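Local coordinates for protein CDA peptide synthetase I (Streptomyces coelicolor, PDB 5DU9) that is a condensation domain of a peptide synthetase and holds the ligand (2S)-2-amino-N-butyl-propanamide in a pocket, at residues Q119-M122 and D123-A127; R172-E175 and V176-L180; S207-Y210 and E211-A215; L421-L424 and Q425-V429. The protein carries 1 engineered substitution. One frame throughout, in Å; residues are numbered along the deposited sequence.

Interaction 1: residues Q119-M122 and D123-A127; sequences QRWM and DRDRA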
loop_
_atom_site.group_PDB
_atom_site.type_symbol
_atom_site.label_atom_id
_atom_site.label_comp_id
_atom_site.label_asym_id
_atom_site.label_seq_id
_atom_site.Cartn_x
_atom_site.Cartn_y
_atom_site.Cartn_z
ATOM N N GLN A 119 16.436 8.347 -5.757
ATOM C CA GLN A 119 15.834 7.028 -5.916
ATOM C C GLN A 119 16.822 5.947 -5.503
ATOM O O GLN A 119 16.460 4.991 -4.819
ATOM C CB GLN A 119 15.382 6.805 -7.363
ATOM C CG GLN A 119 14.713 5.449 -7.610
ATOM C CD GLN A 119 13.363 5.319 -6.916
ATOM O OE1 GLN A 119 12.482 6.160 -7.089
ATOM N NE2 GLN A 119 13.200 4.262 -6.131
ATOM N N ARG A 120 18.072 6.110 -5.923
ATOM C CA ARG A 120 19.127 5.166 -5.579
ATOM C C ARG A 120 19.318 5.108 -4.064
ATOM O O ARG A 120 19.521 4.033 -3.500
ATOM C CB ARG A 120 20.436 5.553 -6.270
ATOM C CG ARG A 120 21.587 4.609 -5.974
ATOM C CD ARG A 120 22.809 4.929 -6.817
ATOM N NE ARG A 120 23.975 4.168 -6.379
ATOM C CZ ARG A 120 24.660 4.425 -5.268
ATOM N NH1 ARG A 120 24.295 5.424 -4.475
ATOM N NH2 ARG A 120 25.708 3.680 -4.947
ATOM N N TRP A 121 19.241 6.263 -3.411
ATOM C CA TRP A 121 19.389 6.327 -1.958
ATOM C C TRP A 121 18.255 5.584 -1.263
ATOM O O TRP A 121 18.481 4.826 -0.315
ATOM C CB TRP A 121 19.424 7.782 -1.480
ATOM C CG TRP A 121 19.959 7.933 -0.087
ATOM C CD1 TRP A 121 21.226 8.292 0.268
ATOM C CD2 TRP A 121 19.245 7.722 1.137
ATOM N NE1 TRP A 121 21.346 8.319 1.637
ATOM C CE2 TRP A 121 20.146 7.969 2.192
ATOM C CE3 TRP A 121 17.934 7.344 1.443
ATOM C CZ2 TRP A 121 19.774 7.857 3.530
ATOM C CZ3 TRP A 121 17.573 7.229 2.772
ATOM C CH2 TRP A 121 18.489 7.485 3.797
ATOM N N MET A 122 17.032 5.808 -1.737
ATOM C CA MET A 122 15.861 5.174 -1.148
ATOM C C MET A 122 15.894 3.660 -1.361
ATOM O O MET A 122 15.536 2.895 -0.468
ATOM C CB MET A 122 14.580 5.770 -1.737
ATOM C CG MET A 122 14.347 7.222 -1.343
ATOM S SD MET A 122 12.779 7.898 -1.927
ATOM C CE MET A 122 13.086 8.038 -3.683
ATOM N N ASP A 123 16.330 3.232 -2.540
ATOM C CA ASP A 123 16.430 1.807 -2.840
ATOM C C ASP A 123 17.430 1.115 -1.917
ATOM O O ASP A 123 17.192 0.004 -1.447
ATOM C CB ASP A 123 16.839 1.590 -4.297
ATOM C CG ASP A 123 15.745 1.959 -5.276
ATOM O OD1 ASP A 123 14.567 2.005 -4.868
ATOM O OD2 ASP A 123 16.065 2.193 -6.459
ATOM N N ARG A 124 18.550 1.777 -1.658
ATOM C CA ARG A 124 19.567 1.216 -0.783
ATOM C C ARG A 124 19.091 1.210 0.671
ATOM O O ARG A 124 19.407 0.300 1.432
ATOM C CB ARG A 124 20.873 1.995 -0.930
ATOM C CG ARG A 124 21.515 1.805 -2.296
ATOM C CD ARG A 124 22.664 2.768 -2.535
ATOM N NE ARG A 124 23.831 2.445 -1.721
ATOM C CZ ARG A 124 24.772 1.569 -2.067
ATOM N NH1 ARG A 124 24.693 0.909 -3.216
ATOM N NH2 ARG A 124 25.798 1.346 -1.257
ATOM N N ASP A 125 18.316 2.217 1.054
ATOM C CA ASP A 125 17.757 2.244 2.399
ATOM C C ASP A 125 16.757 1.107 2.576
ATOM O O ASP A 125 16.770 0.408 3.590
ATOM C CB ASP A 125 17.081 3.584 2.688
ATOM C CG ASP A 125 16.551 3.668 4.108
ATOM O OD1 ASP A 125 17.327 4.048 5.008
ATOM O OD2 ASP A 125 15.367 3.332 4.323
ATOM N N ARG A 126 15.901 0.928 1.575
ATOM C CA ARG A 126 14.858 -0.093 1.615
ATOM C C ARG A 126 15.454 -1.496 1.711
ATOM O O ARG A 126 14.792 -2.426 2.168
ATOM C CB ARG A 126 13.961 0.035 0.373
ATOM C CG ARG A 126 13.212 -1.230 -0.033
ATOM C CD ARG A 126 12.119 -0.930 -1.063
ATOM N NE ARG A 126 12.629 -0.779 -2.431
ATOM C CZ ARG A 126 12.391 -1.622 -3.438
ATOM N NH1 ARG A 126 11.639 -2.706 -3.271
ATOM N NH2 ARG A 126 12.906 -1.376 -4.636
ATOM N N ALA A 127 16.709 -1.631 1.298
ATOM C CA ALA A 127 17.409 -2.913 1.342
ATOM C C ALA A 127 18.057 -3.171 2.704
ATOM O O ALA A 127 18.654 -4.227 2.923
ATOM C CB ALA A 127 18.459 -2.968 0.244
#
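Two guanidinium groups lie flat on one another where Arg120 meets Arg124, their planes 8° apart and their centres 4.3 Å from each other; CD of Arg124 sits over one face of Arg120, toward its rim, while NH2 of Arg120 sits over one face of Arg124. The pair rides the outer surface of helix 114-126, the helix of a beta-alpha-beta unit formed with strands 103-107 and 138-146. Both side chains run the same way, Arg120 extended from CG to NE and Arg124 bent at chi3 (71°), which turns its head back to lie parallel to its neighbour. Like charges thus come as near as 3.4 Å between Arg120 NH2 and Arg124 NH1, a proximity that would probably be unfavourable unless screened. One residue further on, the six-membered part of the Trp121 indole and the Asp125 carboxylate are turned nearly parallel, 10° apart, and Trp121 CZ3 comes 3.7 Å from Asp125 CB. The carboxylate itself turns to the sheet, where Arg33, Tyr153 and Ser139 hold it; Phe143 meets the indole edge-to-face. The Gln119 amide donates through NE2 to Asp123 OD1 (2.9 Å), and its OE1 accepts from Arg383. In the bond to Asp123 the acceptor OD1 lies in the amide plane, but the donor NE2 stands above the carboxylate plane.

Interaction 2: residues R172-E175 and V176-L180; sequences RLAE and VYRAL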
loop_
_atom_site.group_PDB
_atom_site.type_symbol
_atom_site.label_atom_id
_atom_site.label_comp_id
_atom_site.label_asym_id
_atom_site.label_seq_id
_atom_site.Cartn_x
_atom_site.Cartn_y
_atom_site.Cartn_z
ATOM N N ARG A 172 0.001 14.721 9.592
ATOM C CA ARG A 172 0.372 15.177 10.930
ATOM C C ARG A 172 1.703 15.924 10.895
ATOM O O ARG A 172 1.861 16.966 11.539
ATOM C CB ARG A 172 0.450 13.998 11.902
ATOM C CG ARG A 172 0.969 14.357 13.289
ATOM C CD ARG A 172 0.139 15.451 13.942
ATOM N NE ARG A 172 0.605 15.763 15.290
ATOM C CZ ARG A 172 0.216 16.823 15.992
ATOM N NH1 ARG A 172 -0.646 17.689 15.475
ATOM N NH2 ARG A 172 0.697 17.025 17.210
ATOM N N LEU A 173 2.658 15.383 10.145
ATOM C CA LEU A 173 3.971 16.005 10.008
ATOM C C LEU A 173 3.839 17.431 9.498
ATOM O O LEU A 173 4.444 18.358 10.042
ATOM C CB LEU A 173 4.855 15.196 9.059
ATOM C CG LEU A 173 6.257 15.757 8.815
ATOM C CD1 LEU A 173 7.103 15.639 10.070
ATOM C CD2 LEU A 173 6.926 15.050 7.648
ATOM N N ALA A 174 3.049 17.602 8.444
ATOM C CA ALA A 174 2.842 18.920 7.854
ATOM C C ALA A 174 2.160 19.859 8.841
ATOM O O ALA A 174 2.531 21.024 8.953
ATOM C CB ALA A 174 2.026 18.803 6.582
ATOM N N GLU A 175 1.169 19.343 9.560
ATOM C CA GLU A 175 0.439 20.134 10.543
ATOM C C GLU A 175 1.375 20.705 11.603
ATOM O O GLU A 175 1.293 21.885 11.945
ATOM C CB GLU A 175 -0.645 19.283 11.209
ATOM C CG GLU A 175 -1.551 20.059 12.149
ATOM C CD GLU A 175 -2.638 19.193 12.748
ATOM O OE1 GLU A 175 -2.328 18.061 13.175
ATOM O OE2 GLU A 175 -3.804 19.640 12.787
ATOM N N VAL A 176 2.263 19.862 12.121
ATOM C CA VAL A 176 3.225 20.296 13.132
ATOM C C VAL A 176 4.213 21.298 12.538
ATOM O O VAL A 176 4.539 22.302 13.168
ATOM C CB VAL A 176 3.992 19.097 13.732
ATOM C CG1 VAL A 176 5.037 19.563 14.740
ATOM C CG2 VAL A 176 3.023 18.128 14.399
ATOM N N TYR A 177 4.681 21.023 11.324
ATOM C CA TYR A 177 5.635 21.902 10.647
ATOM C C TYR A 177 5.067 23.307 10.455
ATOM O O TYR A 177 5.763 24.305 10.670
ATOM C CB TYR A 177 6.037 21.315 9.291
ATOM C CG TYR A 177 7.008 22.180 8.513
ATOM C CD1 TYR A 177 8.369 22.155 8.794
ATOM C CD2 TYR A 177 6.564 23.018 7.498
ATOM C CE1 TYR A 177 9.263 22.943 8.085
ATOM C CE2 TYR A 177 7.451 23.810 6.782
ATOM C CZ TYR A 177 8.799 23.768 7.083
ATOM O OH TYR A 177 9.687 24.549 6.378
ATOM N N ARG A 178 3.804 23.388 10.048
ATOM C CA ARG A 178 3.167 24.685 9.832
ATOM C C ARG A 178 3.111 25.483 11.129
ATOM O O ARG A 178 3.357 26.689 11.136
ATOM C CB ARG A 178 1.755 24.519 9.262
ATOM C CG ARG A 178 1.713 24.009 7.827
ATOM C CD ARG A 178 0.331 24.180 7.211
ATOM N NE ARG A 178 -0.738 23.644 8.053
ATOM C CZ ARG A 178 -1.186 22.391 8.011
ATOM N NH1 ARG A 178 -0.659 21.507 7.168
ATOM N NH2 ARG A 178 -2.168 22.016 8.819
ATOM N N ALA A 179 2.798 24.801 12.226
ATOM C CA ALA A 179 2.700 25.446 13.530
ATOM C C ALA A 179 4.056 25.979 13.986
ATOM O O ALA A 179 4.157 27.112 14.456
ATOM C CB ALA A 179 2.140 24.473 14.560
ATOM N N LEU A 180 5.094 25.159 13.854
ATOM C CA LEU A 180 6.439 25.573 14.237
ATOM C C LEU A 180 6.900 26.746 13.374
ATOM O O LEU A 180 7.628 27.623 13.839
ATOM C CB LEU A 180 7.425 24.406 14.119
ATOM C CG LEU A 180 7.220 23.216 15.065
ATOM C CD1 LEU A 180 8.288 22.153 14.836
ATOM C CD2 LEU A 180 7.221 23.655 16.523
#
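Arg172 spreads its guanidinium over a methyl group of Val176, one turn along helix 163-182: CG2 sits over the centre of one face, 3.5 Å from Arg172 CZ. The valine presents this branch because CG2 stands beside its own backbone N, pointing back along the helix, and the same methyl also comes within 3.3 Å of the carbonyl O of Arg172. The arginine chain, bent at chi2 (57°), folds forward to bring its flat head over that methyl. Its edge is used differently. NH1 of Arg172 donates to OE1 of Glu175 at 2.9 Å in a salt bridge that lies in the guanidinium plane yet meets the carboxylate from above its own plane, and NH1 also serves the carbonyl O of Pro187. A second arginine follows the opposite course. Arg178 bends at chi3 and lays its guanidinium back over the preceding turn, with CA of Glu175 against one face, offset toward the rim, 3.6 Å from Arg178 NH2. Ala174 CB lies 3.9 Å from Arg178 NH1, and this nitrogen finds its polar partner in the carbonyl O of Asp374. Between these flanks regular i to i+4 backbone bonds run through the turn, Val176 and Leu173 facing helix 46-58 and the Tyr177 hydroxyl meeting Asp45 N. Carbon thus lies against a face of each guanidinium, joined at Arg178 by the carbonyl O of Ala174, while N-H groups at their edges meet oxygen, consistent with two partly exposed arginines being held on a largely buried turn.

Interaction 3: residues S207-Y210 and E211-A215; sequences SARY and ERDRA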
loop_
_atom_site.group_PDB
_atom_site.type_symbol
_atom_site.label_atom_id
_atom_site.label_comp_id
_atom_site.label_asym_id
_atom_site.label_seq_id
_atom_site.Cartn_x
_atom_site.Cartn_y
_atom_site.Cartn_z
ATOM N N SER A 207 -16.683 -13.977 17.357
ATOM C CA SER A 207 -18.080 -13.731 17.002
ATOM C C SER A 207 -18.639 -14.774 16.046
ATOM O O SER A 207 -17.897 -15.557 15.455
ATOM C CB SER A 207 -18.231 -12.345 16.371
ATOM O OG SER A 207 -17.757 -12.340 15.038
ATOM N N ALA A 208 -19.961 -14.762 15.891
ATOM C CA ALA A 208 -20.640 -15.659 14.967
ATOM C C ALA A 208 -20.283 -15.328 13.521
ATOM O O ALA A 208 -20.340 -16.196 12.651
ATOM C CB ALA A 208 -22.147 -15.579 15.168
ATOM N N ARG A 209 -19.922 -14.073 13.267
ATOM C CA ARG A 209 -19.602 -13.632 11.914
ATOM C C ARG A 209 -18.361 -14.335 11.379
ATOM O O ARG A 209 -18.255 -14.586 10.178
ATOM C CB ARG A 209 -19.392 -12.117 11.867
ATOM C CG ARG A 209 -19.174 -11.566 10.463
ATOM C CD ARG A 209 -19.112 -10.044 10.458
ATOM N NE ARG A 209 -20.343 -9.451 10.976
ATOM C CZ ARG A 209 -21.429 -9.205 10.247
ATOM N NH1 ARG A 209 -21.455 -9.493 8.952
ATOM N NH2 ARG A 209 -22.497 -8.664 10.818
ATOM N N TYR A 210 -17.424 -14.646 12.269
ATOM C CA TYR A 210 -16.177 -15.287 11.860
ATOM C C TYR A 210 -16.454 -16.603 11.143
ATOM O O TYR A 210 -15.908 -16.866 10.067
ATOM C CB TYR A 210 -15.267 -15.533 13.065
ATOM C CG TYR A 210 -14.010 -16.299 12.708
ATOM C CD1 TYR A 210 -13.987 -17.685 12.731
ATOM C CD2 TYR A 210 -12.850 -15.633 12.335
ATOM C CE1 TYR A 210 -12.848 -18.389 12.399
ATOM C CE2 TYR A 210 -11.702 -16.330 12.003
ATOM C CZ TYR A 210 -11.708 -17.708 12.036
ATOM O OH TYR A 210 -10.571 -18.406 11.706
ATOM N N GLU A 211 -17.306 -17.425 11.745
ATOM C CA GLU A 211 -17.679 -18.713 11.172
ATOM C C GLU A 211 -18.338 -18.532 9.807
ATOM O O GLU A 211 -18.034 -19.259 8.860
ATOM C CB GLU A 211 -18.614 -19.467 12.125
ATOM C CG GLU A 211 -19.166 -20.771 11.573
ATOM C CD GLU A 211 -19.921 -21.574 12.620
ATOM O OE1 GLU A 211 -20.461 -20.965 13.567
ATOM O OE2 GLU A 211 -19.970 -22.817 12.499
ATOM N N ARG A 212 -19.233 -17.554 9.707
ATOM C CA ARG A 212 -19.923 -17.279 8.452
ATOM C C ARG A 212 -18.938 -16.828 7.378
ATOM O O ARG A 212 -19.023 -17.256 6.228
ATOM C CB ARG A 212 -21.006 -16.216 8.646
ATOM C CG ARG A 212 -22.170 -16.665 9.515
ATOM C CD ARG A 212 -23.352 -15.716 9.397
ATOM N NE ARG A 212 -23.000 -14.342 9.754
ATOM C CZ ARG A 212 -23.112 -13.823 10.975
ATOM N NH1 ARG A 212 -23.568 -14.554 11.986
ATOM N NH2 ARG A 212 -22.763 -12.561 11.188
ATOM N N ASP A 213 -18.006 -15.962 7.760
ATOM C CA ASP A 213 -16.995 -15.474 6.824
ATOM C C ASP A 213 -16.105 -16.615 6.339
ATOM O O ASP A 213 -15.791 -16.712 5.153
ATOM C CB ASP A 213 -16.125 -14.390 7.466
ATOM C CG ASP A 213 -16.854 -13.069 7.644
ATOM O OD1 ASP A 213 -17.944 -12.893 7.059
ATOM O OD2 ASP A 213 -16.316 -12.194 8.362
ATOM N N ARG A 214 -15.687 -17.463 7.272
ATOM C CA ARG A 214 -14.858 -18.616 6.947
ATOM C C ARG A 214 -15.550 -19.493 5.907
ATOM O O ARG A 214 -14.941 -19.920 4.927
ATOM C CB ARG A 214 -14.561 -19.427 8.209
ATOM C CG ARG A 214 -13.596 -20.582 8.006
ATOM C CD ARG A 214 -13.477 -21.412 9.274
ATOM N NE ARG A 214 -12.732 -22.650 9.065
ATOM C CZ ARG A 214 -12.688 -23.653 9.939
ATOM N NH1 ARG A 214 -13.351 -23.573 11.084
ATOM N NH2 ARG A 214 -11.984 -24.742 9.663
ATOM N N ALA A 215 -16.833 -19.746 6.126
ATOM C CA ALA A 215 -17.619 -20.570 5.217
ATOM C C ALA A 215 -17.742 -19.916 3.845
ATOM O O ALA A 215 -17.647 -20.588 2.814
ATOM C CB ALA A 215 -18.996 -20.829 5.803
HETATM O O HOH W 1 -21.935 -18.533 12.836
HETATM O O HOH W 2 -19.840 -10.953 7.168
#
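The first turn of helix 208-220 begins at its N-cap, Ser207, whose OG accepts a weak bond from Arg209 N and is also hydrogen-bonded to the carbonyl O of Tyr204, and the i to i+4 ladder tightens from a weak Arg212 N to Ala208 O bond (3.4 Å) to 2.8 Å between Asp213 N and Arg209 O. On this surface Arg212 bends at chi3 (-58°) and swings back toward the helix start, laying one guanidinium face over CA of Arg209, 3.4 Å from Arg212 NH2, and over the carbonyl O of Ala208. Its NH1 nears Ala208 CB. The head of Arg209 stands almost perpendicular, at 89°, with Arg212 NH2 poised over the centre of one face, 3.7 Å from Arg209 CZ. Unlike a flat stack, this brings the edge of one cation over the face of the other. Water 2 accepts from Arg209 NH1 in the guanidinium plane and donates to Asp213 OD1, at 2.7 Å from the latter; water 1 donates both to Ala208 O and to Glu211 OE1. Elsewhere Asp213 OD2 meets the Tyr204 hydroxyl, Arg214 pairs with Glu353, and the Tyr210 ring meets Phe345. Two arginines this close would probably disfavour each other, yet the Asp213 carboxylate, reached from Arg209 NH1 through water 2, and Ala208 O against the face of Arg212 should offset part of that cost.

Interaction 4: residues L421-L424 and Q425-V429; sequences LTVL and QERFV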
loop_
_atom_site.group_PDB
_atom_site.type_symbol
_atom_site.label_atom_id
_atom_site.label_comp_id
_atom_site.label_asym_id
_atom_site.label_seq_id
_atom_site.Cartn_x
_atom_site.Cartn_y
_atom_site.Cartn_z
ATOM N N LEU A 421 8.951 -5.540 -16.780
ATOM C CA LEU A 421 7.898 -4.808 -16.088
ATOM C C LEU A 421 7.530 -3.549 -16.860
ATOM O O LEU A 421 6.359 -3.190 -16.944
ATOM C CB LEU A 421 8.331 -4.454 -14.661
ATOM C CG LEU A 421 8.466 -5.645 -13.707
ATOM C CD1 LEU A 421 9.210 -5.244 -12.443
ATOM C CD2 LEU A 421 7.097 -6.214 -13.358
ATOM N N THR A 422 8.532 -2.891 -17.435
ATOM C CA THR A 422 8.302 -1.694 -18.237
ATOM C C THR A 422 7.427 -2.024 -19.445
ATOM O O THR A 422 6.462 -1.321 -19.733
ATOM C CB THR A 422 9.638 -1.070 -18.702
ATOM O OG1 THR A 422 10.342 -0.563 -17.563
ATOM C CG2 THR A 422 9.409 0.073 -19.691
ATOM N N VAL A 423 7.763 -3.106 -20.139
ATOM C CA VAL A 423 6.997 -3.537 -21.303
ATOM C C VAL A 423 5.561 -3.901 -20.923
ATOM O O VAL A 423 4.610 -3.471 -21.576
ATOM C CB VAL A 423 7.674 -4.739 -21.990
ATOM C CG1 VAL A 423 6.812 -5.284 -23.109
ATOM C CG2 VAL A 423 9.014 -4.319 -22.546
ATOM N N LEU A 424 5.412 -4.692 -19.867
ATOM C CA LEU A 424 4.102 -5.152 -19.416
ATOM C C LEU A 424 3.199 -3.995 -19.008
ATOM O O LEU A 424 2.008 -3.955 -19.327
ATOM C CB LEU A 424 4.272 -6.104 -18.234
ATOM C CG LEU A 424 3.077 -6.974 -17.869
ATOM C CD1 LEU A 424 2.828 -8.008 -18.950
ATOM C CD2 LEU A 424 3.325 -7.644 -16.531
ATOM N N GLN A 425 3.784 -3.061 -18.275
ATOM C CA GLN A 425 3.054 -1.928 -17.739
ATOM C C GLN A 425 2.561 -1.001 -18.853
ATOM O O GLN A 425 1.432 -0.523 -18.801
ATOM C CB GLN A 425 3.951 -1.208 -16.730
ATOM C CG GLN A 425 3.901 0.285 -16.658
ATOM C CD GLN A 425 4.967 0.788 -15.706
ATOM O OE1 GLN A 425 6.064 1.161 -16.121
ATOM N NE2 GLN A 425 4.667 0.751 -14.415
ATOM N N GLU A 426 3.385 -0.772 -19.873
ATOM C CA GLU A 426 2.950 0.039 -21.005
ATOM C C GLU A 426 1.845 -0.675 -21.787
ATOM O O GLU A 426 0.867 -0.051 -22.205
ATOM C CB GLU A 426 4.128 0.361 -21.926
ATOM C CG GLU A 426 3.756 1.230 -23.127
ATOM C CD GLU A 426 3.063 2.522 -22.731
ATOM O OE1 GLU A 426 3.684 3.339 -22.018
ATOM O OE2 GLU A 426 1.894 2.718 -23.127
ATOM N N ARG A 427 2.003 -1.983 -21.969
ATOM C CA ARG A 427 0.998 -2.789 -22.658
ATOM C C ARG A 427 -0.336 -2.750 -21.926
ATOM O O ARG A 427 -1.396 -2.605 -22.540
ATOM C CB ARG A 427 1.466 -4.237 -22.788
ATOM C CG ARG A 427 0.566 -5.093 -23.661
ATOM C CD ARG A 427 1.050 -6.530 -23.716
ATOM N NE ARG A 427 2.440 -6.616 -24.152
ATOM C CZ ARG A 427 3.247 -7.643 -23.901
ATOM N NH1 ARG A 427 2.811 -8.685 -23.204
ATOM N NH2 ARG A 427 4.496 -7.625 -24.342
ATOM N N PHE A 428 -0.281 -2.884 -20.605
ATOM C CA PHE A 428 -1.494 -2.883 -19.809
ATOM C C PHE A 428 -2.212 -1.543 -19.883
ATOM O O PHE A 428 -3.419 -1.493 -20.097
ATOM C CB PHE A 428 -1.192 -3.212 -18.349
ATOM C CG PHE A 428 -2.294 -2.821 -17.418
ATOM C CD1 PHE A 428 -3.511 -3.482 -17.452
ATOM C CD2 PHE A 428 -2.125 -1.786 -16.522
ATOM C CE1 PHE A 428 -4.532 -3.116 -16.612
ATOM C CE2 PHE A 428 -3.146 -1.420 -15.673
ATOM C CZ PHE A 428 -4.352 -2.086 -15.721
ATOM N N VAL A 429 -1.471 -0.452 -19.705
ATOM C CA VAL A 429 -2.091 0.868 -19.696
ATOM C C VAL A 429 -2.729 1.183 -21.053
ATOM O O VAL A 429 -3.786 1.816 -21.105
ATOM C CB VAL A 429 -1.076 1.972 -19.320
ATOM C CG1 VAL A 429 -1.669 3.364 -19.541
ATOM C CG2 VAL A 429 -0.650 1.823 -17.865
HETATM O O HOH W 3 6.199 1.332 -18.876
#
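Gln425 and Leu421 make the tight side of this turn of helix 418-437: CB of Gln425 lies 3.1 Å from the carbonyl O of Leu421, which its backbone N also bonds at 2.9 Å. With chi1 at 143°, displaced from a staggered value, the glutamine carries its chain outward across the helix, extended beyond CG, and its NE2 bonds the carbonyl O of Arg244. A water lies 2.8 Å from both Gln425 OE1 and Thr422 O, and Thr422 O also accepts from the backbone N of Glu426. The looser flank is carried by Val423 and Arg427. There the arginine, bent at chi3 (-55°), brings NH2 to 3.5 Å from Val423 CG1, and its NH1 stays 4.3 Å from Leu424 CD1, so the methyls meet the guanidinium obliquely, beside exposed Val423; Arg427 also touches Leu448. Leu421, Leu424, Gln425 and Phe428 all touch Phe409 of strand 404-411, and Gln425 also rests on Leu246 of strand 242-248, while the Phe428 ring meets Phe278 of helix 267-283 edge-to-face.

How the interactions relate
All four contacts lie on separate helices of one condensation domain and none touches another. Interactions 1 and 4 are the nearest pair, their centres about 23 Å apart and nearest atoms about 9 Å, one backed by the six-stranded sheet and the other by the four-stranded sheet. Interaction 2, about 26 Å from interaction 1 between centres, lies on a helix packed against helix 46-58. Interaction 3 is remote, its centre about 42 Å from that of interaction 1, on the other side of the chain's centre. Of these, 119-127 approaches the bound (2S)-2-amino-N-butyl-propanamide through Arg126, about 11 Å away, near but outside the pocket that includes Cys18, His158 and Ser387.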